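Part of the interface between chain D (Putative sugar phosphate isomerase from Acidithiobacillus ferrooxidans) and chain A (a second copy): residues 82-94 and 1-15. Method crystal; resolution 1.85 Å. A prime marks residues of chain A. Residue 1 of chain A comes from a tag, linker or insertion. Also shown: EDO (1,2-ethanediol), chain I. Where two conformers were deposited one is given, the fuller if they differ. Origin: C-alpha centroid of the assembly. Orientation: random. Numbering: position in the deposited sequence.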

# COMPACT_ATOMS: atom_id res chain seq x y z
N THR D 82 -5.77 -28.15 -13.60
CA THR D 82 -5.82 -28.86 -12.33
C THR D 82 -5.98 -27.76 -11.28
O THR D 82 -5.17 -26.85 -11.18
CB THR D 82 -4.59 -29.70 -12.09
OG1 THR D 82 -4.58 -30.78 -13.02
CG2 THR D 82 -4.59 -30.29 -10.66
N MSE D 83 -7.07 -27.83 -10.53
CA MSE D 83 -7.43 -26.82 -9.57
C MSE D 83 -8.00 -27.53 -8.35
O MSE D 83 -8.95 -28.29 -8.45
CB MSE D 83 -8.40 -25.82 -10.23
CG MSE D 83 -8.94 -24.85 -9.33
SE MSE D 83 -9.89 -23.41 -10.32
CE MSE D 83 -11.39 -24.53 -10.92
N GLU D 84 -7.33 -27.34 -7.19
CA GLU D 84 -7.68 -28.07 -5.96
C GLU D 84 -7.94 -29.54 -6.22
O GLU D 84 -9.03 -30.05 -5.91
CB GLU D 84 -8.89 -27.43 -5.28
CG GLU D 84 -8.52 -26.03 -4.80
CD GLU D 84 -7.52 -26.08 -3.61
OE1 GLU D 84 -7.87 -26.70 -2.57
OE2 GLU D 84 -6.45 -25.46 -3.67
N ASN D 85 -6.96 -30.18 -6.84
CA ASN D 85 -7.00 -31.61 -7.11
C ASN D 85 -8.16 -32.10 -7.98
O ASN D 85 -8.51 -33.28 -7.91
CB ASN D 85 -6.99 -32.38 -5.80
CG ASN D 85 -5.74 -32.07 -4.92
OD1 ASN D 85 -4.62 -31.77 -5.43
ND2 ASN D 85 -5.94 -32.12 -3.60
N ASP D 86 -8.79 -31.21 -8.77
CA ASP D 86 -9.77 -31.64 -9.76
C ASP D 86 -9.28 -31.17 -11.12
O ASP D 86 -8.58 -30.19 -11.23
CB ASP D 86 -11.16 -31.10 -9.48
CG ASP D 86 -11.87 -31.87 -8.38
OD1 ASP D 86 -11.96 -33.12 -8.49
OD2 ASP D 86 -12.38 -31.23 -7.44
N GLN D 87 -9.60 -31.95 -12.15
CA GLN D 87 -9.22 -31.60 -13.50
C GLN D 87 -10.41 -31.10 -14.27
O GLN D 87 -11.53 -31.59 -14.11
CB GLN D 87 -8.61 -32.78 -14.26
CG GLN D 87 -7.16 -33.04 -13.90
CD GLN D 87 -7.01 -33.57 -12.55
OE1 GLN D 87 -7.77 -34.42 -12.12
NE2 GLN D 87 -6.00 -33.10 -11.83
N TYR D 88 -10.14 -30.10 -15.09
CA TYR D 88 -11.13 -29.53 -15.99
C TYR D 88 -10.52 -29.28 -17.35
O TYR D 88 -9.46 -28.67 -17.44
CB TYR D 88 -11.64 -28.19 -15.48
CG TYR D 88 -12.14 -28.18 -14.06
CD1 TYR D 88 -11.25 -28.00 -13.01
CD2 TYR D 88 -13.47 -28.33 -13.77
CE1 TYR D 88 -11.69 -27.97 -11.72
CE2 TYR D 88 -13.94 -28.32 -12.46
CZ TYR D 88 -13.04 -28.10 -11.45
OH TYR D 88 -13.43 -28.08 -10.15
N PRO D 89 -11.17 -29.76 -18.43
CA PRO D 89 -10.68 -29.38 -19.76
C PRO D 89 -10.89 -27.92 -19.98
O PRO D 89 -11.95 -27.38 -19.56
CB PRO D 89 -11.59 -30.14 -20.74
CG PRO D 89 -12.77 -30.60 -19.93
CD PRO D 89 -12.48 -30.41 -18.45
N ILE D 90 -9.93 -27.26 -20.62
CA ILE D 90 -10.10 -25.83 -21.00
C ILE D 90 -9.83 -25.67 -22.51
O ILE D 90 -9.14 -26.48 -23.13
CB ILE D 90 -9.25 -24.90 -20.11
CG1 ILE D 90 -7.73 -25.17 -20.30
CG2 ILE D 90 -9.67 -25.06 -18.64
CD1 ILE D 90 -6.81 -24.24 -19.52
N ALA D 91 -10.39 -24.60 -23.08
CA ALA D 91 -10.47 -24.43 -24.50
C ALA D 91 -10.65 -22.94 -24.79
O ALA D 91 -10.93 -22.16 -23.86
CB ALA D 91 -11.65 -25.30 -25.05
N PRO D 92 -10.52 -22.52 -26.06
CA PRO D 92 -10.51 -21.07 -26.36
C PRO D 92 -11.71 -20.32 -25.85
O PRO D 92 -12.87 -20.78 -25.96
CB PRO D 92 -10.45 -21.03 -27.92
CG PRO D 92 -9.78 -22.36 -28.26
CD PRO D 92 -10.32 -23.34 -27.27
N GLY D 93 -11.45 -19.18 -25.24
CA GLY D 93 -12.53 -18.37 -24.66
C GLY D 93 -12.85 -18.68 -23.21
O GLY D 93 -13.63 -17.98 -22.58
N ASP D 94 -12.21 -19.69 -22.64
CA ASP D 94 -12.40 -20.00 -21.23
C ASP D 94 -11.57 -19.04 -20.41
O ASP D 94 -10.44 -18.68 -20.80
CB ASP D 94 -11.95 -21.42 -20.88
CG ASP D 94 -12.83 -22.52 -21.44
OD1 ASP D 94 -13.91 -22.31 -22.07
OD2 ASP D 94 -12.40 -23.67 -21.26
C1 EDO I . -17.27 -14.38 -6.37
O1 EDO I . -16.97 -15.03 -5.12
C2 EDO I . -18.69 -13.86 -6.45
O2 EDO I . -19.62 -14.97 -6.48
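Chain A (1-15) GMDTRKLLLTAQEIS

Chain A runs along a β-hairpin of chain D in the sequence direction of its second strand: Gly1′ sits by the hairpin turn at Glu84, and Thr10′ and Ala11′ lie by the loop at Gly93 and Asp94. Between these ends, residues 5′-7′ have helical backbone angles, 8′-9′ form a short strand, and a helix starts at Ala11′.

Met83, with chi1 t, points toward chain A. Its CE reaches Thr4′ O at 3.1 Å, while SE packs on Leu7′ CB at 4.1 Å. The type I' turn from Met83 to Asp86 then presents two acceptors to the chain A terminus. Gly1′ N makes a weak bond to Glu84 O (3.1 Å) and a very short salt bridge to Asp86 OD2 (2.5 Å); water 2 joins the same Gly1′ N (2.7 Å) and Glu84 O (3.0 Å). Gly1′ is a tag residue, so this anchor is not part of the natural contact.

Tyr88 also points toward chain A. Water 1 lies 2.5 Å from Tyr88 OH and 2.7 Å from Thr4′ OG1, and donates to Met83 O at 2.9 Å, filling the space between polar groups. Leu8′ packs against Tyr88 and Ile90: its CD2 lies 3.9 Å from Tyr88 CB, and its CD1 4.3 Å from Ile90 CG2.

The type II turn from Ala91 to Asp94 meets the start of the helix. Gly93 has a positive phi, and a CB there would clash with Ala11′ CB; its O lies 3.4 Å from Ala11′ CA and 3.5 Å from Ile14′ CD1. Asp94 serves both chains: OD2 accepts from its own Ala91 N (2.9 Å), while OD1 accepts from Ala11′ N (2.8 Å, 156°), a free amide of the first helical turn. Thr10′ caps that helix, its OG1 accepting from Glu13′ N at 3.1 Å.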

# COMPACT_ATOMS: atom_id res chain seq x y z
N GLY A 1 -12.10 -29.38 -5.79
CA GLY A 1 -13.42 -29.61 -5.10
C GLY A 1 -14.50 -28.82 -5.81
O GLY A 1 -14.20 -27.91 -6.57
N MSE A 2 -15.75 -29.21 -5.59
CA MSE A 2 -16.87 -28.57 -6.29
C MSE A 2 -16.98 -27.10 -5.94
O MSE A 2 -17.41 -26.32 -6.76
CB MSE A 2 -18.15 -29.30 -5.96
CG MSE A 2 -18.18 -30.62 -6.67
SE MSE A 2 -19.34 -30.41 -8.18
CE MSE A 2 -20.71 -31.12 -7.00
N ASP A 3 -16.49 -26.72 -4.77
CA ASP A 3 -16.62 -25.31 -4.39
C ASP A 3 -15.59 -24.36 -5.05
O ASP A 3 -15.62 -23.12 -4.76
CB ASP A 3 -16.61 -25.17 -2.85
CG ASP A 3 -15.26 -25.44 -2.21
OD1 ASP A 3 -14.29 -25.85 -2.86
OD2 ASP A 3 -15.20 -25.26 -0.97
N THR A 4 -14.74 -24.88 -5.95
CA THR A 4 -13.92 -23.98 -6.81
C THR A 4 -14.25 -24.08 -8.34
O THR A 4 -13.66 -23.42 -9.13
CB THR A 4 -12.42 -24.16 -6.55
OG1 THR A 4 -12.09 -25.58 -6.52
CG2 THR A 4 -12.06 -23.49 -5.22
N ARG A 5 -15.26 -24.85 -8.72
CA ARG A 5 -15.76 -24.85 -10.08
C ARG A 5 -16.13 -23.42 -10.51
O ARG A 5 -15.94 -23.02 -11.69
CB ARG A 5 -16.99 -25.76 -10.18
CG ARG A 5 -17.79 -25.63 -11.48
CD ARG A 5 -17.04 -26.11 -12.67
NE ARG A 5 -17.81 -25.92 -13.89
CZ ARG A 5 -17.83 -24.82 -14.65
NH1 ARG A 5 -17.11 -23.73 -14.36
NH2 ARG A 5 -18.59 -24.81 -15.74
N LYS A 6 -16.60 -22.62 -9.54
CA LYS A 6 -17.08 -21.26 -9.89
C LYS A 6 -15.98 -20.32 -10.37
O LYS A 6 -16.27 -19.29 -10.97
CB LYS A 6 -17.79 -20.57 -8.71
CG LYS A 6 -16.90 -20.32 -7.47
CD LYS A 6 -17.73 -19.64 -6.28
CE LYS A 6 -18.09 -18.20 -6.58
NZ LYS A 6 -18.70 -17.46 -5.43
N LEU A 7 -14.72 -20.68 -10.12
CA LEU A 7 -13.60 -19.86 -10.54
C LEU A 7 -13.26 -19.99 -12.04
O LEU A 7 -12.54 -19.14 -12.60
CB LEU A 7 -12.37 -20.21 -9.72
CG LEU A 7 -12.42 -20.01 -8.23
CD1 LEU A 7 -11.06 -20.53 -7.60
CD2 LEU A 7 -12.72 -18.55 -7.90
N LEU A 8 -13.77 -21.03 -12.66
CA LEU A 8 -13.66 -21.26 -14.11
C LEU A 8 -14.94 -20.79 -14.79
O LEU A 8 -16.04 -21.24 -14.42
CB LEU A 8 -13.48 -22.76 -14.40
CG LEU A 8 -13.66 -23.27 -15.85
CD1 LEU A 8 -12.63 -22.58 -16.80
CD2 LEU A 8 -13.60 -24.83 -15.96
N LEU A 9 -14.81 -19.88 -15.76
CA LEU A 9 -15.92 -19.47 -16.63
C LEU A 9 -15.63 -19.97 -18.01
O LEU A 9 -14.68 -19.50 -18.66
CB LEU A 9 -16.06 -17.94 -16.71
CG LEU A 9 -16.05 -17.17 -15.39
CD1 LEU A 9 -16.11 -15.63 -15.68
CD2 LEU A 9 -17.19 -17.58 -14.52
N THR A 10 -16.36 -20.99 -18.45
CA THR A 10 -16.14 -21.49 -19.79
C THR A 10 -16.61 -20.45 -20.84
O THR A 10 -17.41 -19.53 -20.54
CB THR A 10 -16.89 -22.80 -20.07
OG1 THR A 10 -18.31 -22.55 -20.05
CG2 THR A 10 -16.47 -23.93 -19.07
N ALA A 11 -16.12 -20.64 -22.06
CA ALA A 11 -16.49 -19.79 -23.19
C ALA A 11 -18.01 -19.64 -23.28
O ALA A 11 -18.54 -18.54 -23.50
CB ALA A 11 -15.92 -20.35 -24.51
N GLN A 12 -18.72 -20.73 -23.08
CA GLN A 12 -20.16 -20.68 -23.24
C GLN A 12 -20.88 -20.11 -22.00
O GLN A 12 -21.95 -19.54 -22.13
CB GLN A 12 -20.67 -22.04 -23.68
CG GLN A 12 -20.31 -22.26 -25.14
CD GLN A 12 -20.84 -21.12 -26.01
OE1 GLN A 12 -20.08 -20.51 -26.79
NE2 GLN A 12 -22.15 -20.79 -25.86
N GLU A 13 -20.29 -20.25 -20.81
CA GLU A 13 -20.79 -19.53 -19.62
C GLU A 13 -20.66 -18.02 -19.86
O GLU A 13 -21.55 -17.24 -19.52
CB GLU A 13 -20.03 -19.98 -18.38
CG GLU A 13 -20.44 -21.29 -17.84
CD GLU A 13 -19.63 -21.67 -16.59
OE1 GLU A 13 -20.12 -21.41 -15.46
OE2 GLU A 13 -18.50 -22.17 -16.76
N ILE A 14 -19.55 -17.61 -20.47
CA ILE A 14 -19.29 -16.20 -20.76
C ILE A 14 -20.28 -15.65 -21.82
O ILE A 14 -20.91 -14.60 -21.62
CB ILE A 14 -17.86 -15.98 -21.17
CG1 ILE A 14 -16.95 -16.17 -19.96
CG2 ILE A 14 -17.67 -14.53 -21.75
CD1 ILE A 14 -15.45 -16.12 -20.21
N SER A 15 -20.45 -16.38 -22.91
CA SER A 15 -21.41 -16.07 -23.94
C SER A 15 -22.81 -15.83 -23.37
O SER A 15 -23.48 -14.86 -23.74
CB SER A 15 -21.48 -17.22 -24.96
OG SER A 15 -22.38 -16.88 -26.01
O HOH W 1 -11.78 -27.55 -8.30
O HOH W 2 -10.83 -30.11 -3.55